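Local coordinates for protein Asp (Solanum tuberosum, PDB 3RFI) that forms the saposin-like domain (plant-specific insert) of a plant aspartic protease, a helical module that probably interacts with membranes as related saposin-like proteins do, at residues Met21-Leu26 with Asn85-Glu90. Residues are numbered along the deposited sequence; the frame is centred on the assembly and turned at random.
Sequences MIWDLL and NQLKQE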
loop_
_atom_site.group_PDB
_atom_site.type_symbol
_atom_site.label_atom_id
_atom_site.label_comp_id
_atom_site.label_asym_id
_atom_site.label_seq_id
_atom_site.Cartn_x
_atom_site.Cartn_y
_atom_site.Cartn_z
ATOM N N MET A 21 -0.586 9.930 -4.550
ATOM C CA MET A 21 -1.551 9.317 -5.439
ATOM C C MET A 21 -1.272 7.815 -5.609
ATOM O O MET A 21 -2.183 6.962 -5.556
ATOM C CB MET A 21 -1.481 10.007 -6.763
ATOM C CG MET A 21 -2.420 9.495 -7.812
ATOM S SD MET A 21 -2.552 10.645 -9.157
ATOM C CE MET A 21 -3.381 9.538 -10.303
ATOM N N ILE A 22 -0.007 7.474 -5.808
ATOM C CA ILE A 22 0.330 6.079 -5.996
ATOM C C ILE A 22 0.058 5.273 -4.732
ATOM O O ILE A 22 -0.513 4.181 -4.808
ATOM C CB ILE A 22 1.796 5.925 -6.458
ATOM C CG1 ILE A 22 1.975 6.600 -7.854
ATOM C CG2 ILE A 22 2.331 4.483 -6.240
ATOM C CD1 ILE A 22 3.461 6.817 -8.290
ATOM N N TRP A 23 0.476 5.803 -3.592
ATOM C CA TRP A 23 0.239 5.141 -2.331
ATOM C C TRP A 23 -1.251 4.967 -2.127
ATOM O O TRP A 23 -1.684 3.918 -1.672
ATOM C CB TRP A 23 0.750 6.006 -1.180
ATOM C CG TRP A 23 0.444 5.436 0.140
ATOM C CD1 TRP A 23 -0.386 5.955 1.113
ATOM C CD2 TRP A 23 0.997 4.237 0.665
ATOM N NE1 TRP A 23 -0.386 5.106 2.230
ATOM C CE2 TRP A 23 0.447 4.043 1.961
ATOM C CE3 TRP A 23 1.877 3.267 0.141
ATOM C CZ2 TRP A 23 0.813 2.958 2.773
ATOM C CZ3 TRP A 23 2.199 2.194 0.930
ATOM C CH2 TRP A 23 1.667 2.038 2.208
ATOM N N ASP A 24 -2.040 5.994 -2.438
ATOM C CA ASP A 24 -3.495 5.864 -2.299
ATOM C C ASP A 24 -4.070 4.684 -3.097
ATOM O O ASP A 24 -4.945 3.902 -2.644
ATOM C CB ASP A 24 -4.153 7.168 -2.678
ATOM C CG ASP A 24 -3.975 8.249 -1.572
ATOM O OD1 ASP A 24 -4.456 9.360 -1.788
ATOM O OD2 ASP A 24 -3.333 7.992 -0.512
ATOM N N LEU A 25 -3.540 4.551 -4.292
ATOM C CA LEU A 25 -3.938 3.515 -5.200
ATOM C C LEU A 25 -3.458 2.154 -4.739
ATOM O O LEU A 25 -4.158 1.200 -4.950
ATOM C CB LEU A 25 -3.457 3.801 -6.638
ATOM C CG LEU A 25 -4.169 5.002 -7.282
ATOM C CD1 LEU A 25 -3.354 5.539 -8.470
ATOM C CD2 LEU A 25 -5.627 4.698 -7.705
ATOM N N LEU A 26 -2.272 2.082 -4.151
ATOM C CA LEU A 26 -1.722 0.836 -3.656
ATOM C C LEU A 26 -2.690 0.390 -2.568
ATOM O O LEU A 26 -3.140 -0.737 -2.580
ATOM C CB LEU A 26 -0.305 1.027 -3.069
ATOM C CG LEU A 26 0.479 -0.166 -2.537
ATOM C CD1 LEU A 26 1.948 0.281 -2.389
ATOM C CD2 LEU A 26 -0.072 -0.500 -1.131
ATOM N N ASN A 85 -7.119 0.684 6.287
ATOM C CA ASN A 85 -7.375 1.977 6.930
ATOM C C ASN A 85 -6.137 2.465 7.685
ATOM O O ASN A 85 -5.874 3.688 7.645
ATOM C CB ASN A 85 -8.532 1.922 7.898
ATOM C CG ASN A 85 -9.121 3.280 8.130
ATOM O OD1 ASN A 85 -9.677 3.858 7.233
ATOM N ND2 ASN A 85 -9.022 3.791 9.365
ATOM N N GLN A 86 -5.388 1.555 8.324
ATOM C CA GLN A 86 -4.116 1.925 8.952
ATOM C C GLN A 86 -3.200 2.474 7.869
ATOM O O GLN A 86 -2.495 3.467 8.065
ATOM C CB GLN A 86 -3.444 0.773 9.698
ATOM C CG GLN A 86 -2.536 1.200 10.861
ATOM C CD GLN A 86 -1.309 1.816 10.419
ATOM O OE1 GLN A 86 -0.902 2.895 10.919
ATOM N NE2 GLN A 86 -0.666 1.174 9.457
ATOM N N LEU A 87 -3.242 1.897 6.689
ATOM C CA LEU A 87 -2.263 2.316 5.687
ATOM C C LEU A 87 -2.563 3.726 5.161
ATOM O O LEU A 87 -1.667 4.369 4.611
ATOM C CB LEU A 87 -2.244 1.317 4.533
ATOM C CG LEU A 87 -1.624 -0.016 4.887
ATOM C CD1 LEU A 87 -1.478 -0.796 3.591
ATOM C CD2 LEU A 87 -0.264 0.249 5.545
ATOM N N LYS A 88 -3.795 4.189 5.358
ATOM C CA LYS A 88 -4.221 5.538 4.932
ATOM C C LYS A 88 -3.720 6.582 5.905
ATOM O O LYS A 88 -3.794 7.789 5.620
ATOM C CB LYS A 88 -5.762 5.637 4.954
ATOM C CG LYS A 88 -6.496 4.833 3.901
ATOM C CD LYS A 88 -8.027 4.980 4.130
ATOM C CE LYS A 88 -8.837 3.648 3.901
ATOM N NZ LYS A 88 -10.120 3.499 4.728
ATOM N N GLN A 89 -3.291 6.143 7.087
ATOM C CA GLN A 89 -2.998 7.080 8.157
ATOM C C GLN A 89 -1.847 7.990 7.723
ATOM O O GLN A 89 -0.975 7.545 7.005
ATOM C CB GLN A 89 -2.716 6.377 9.504
ATOM C CG GLN A 89 -3.897 5.517 10.112
ATOM C CD GLN A 89 -5.199 6.273 10.353
ATOM O OE1 GLN A 89 -5.193 7.345 10.972
ATOM N NE2 GLN A 89 -6.334 5.697 9.918
ATOM N N GLU A 90 -1.868 9.270 8.118
ATOM C CA GLU A 90 -0.790 10.220 7.711
ATOM C C GLU A 90 0.629 9.740 7.992
ATOM O O GLU A 90 1.481 9.738 7.102
ATOM C CB GLU A 90 -0.950 11.613 8.379
ATOM C CG GLU A 90 -1.631 12.672 7.545
ATOM C CD GLU A 90 -1.187 12.707 6.075
ATOM O OE1 GLU A 90 -2.072 12.469 5.224
ATOM O OE2 GLU A 90 -0.002 12.985 5.762
#
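At the bend between helix 71-87 and helix 90-104 of this saposin-like fold, Trp23 of helix 6-29 reaches across to Leu87 and hydrogen-bonds its backbone carbonyl. The indole NE1 gives its hydrogen to Leu87 O at 2.8 Å, with an N-H...O angle of 144°. The oxygen sits at the edge of the indole, almost in the ring plane, whereas NE1 lies 32° out of the carbonyl plane. With CG anti to the backbone N (chi1 175°), the Trp23 ring extends from its helix far enough to bring this edge to Leu87 O. Beside the bond, Trp23 CZ2 packs on Leu87 CB at 3.9 Å and on Leu87 CD2 at 4.0 Å, the two side chains crossing at about a right angle. In the swapped order of plant aspartic protease inserts, saposin-like region 2, with helix 6-29, precedes region 1, with helices 71-87 and 90-104; the Cys11-Cys104 disulfide ties helix 6-29 to helix 90-104, where Trp23 also touches Thr92, Lys93 and Val96. Replacing Trp23 by an alanine takes away the indole donor, which is likely to leave Leu87 O without this bond and to open a gap against Thr92 and Val96. Near the end of helix 71-87, Asn85 O accepts from Gln89 NE2 at 3.1 Å and from Lys88 N, which approach opposite faces of its carbonyl plane. Lys88 NZ hydrogen-bonds the side-chain oxygen Asn85 OD1 at 2.6 Å, using an in-plane lone pair.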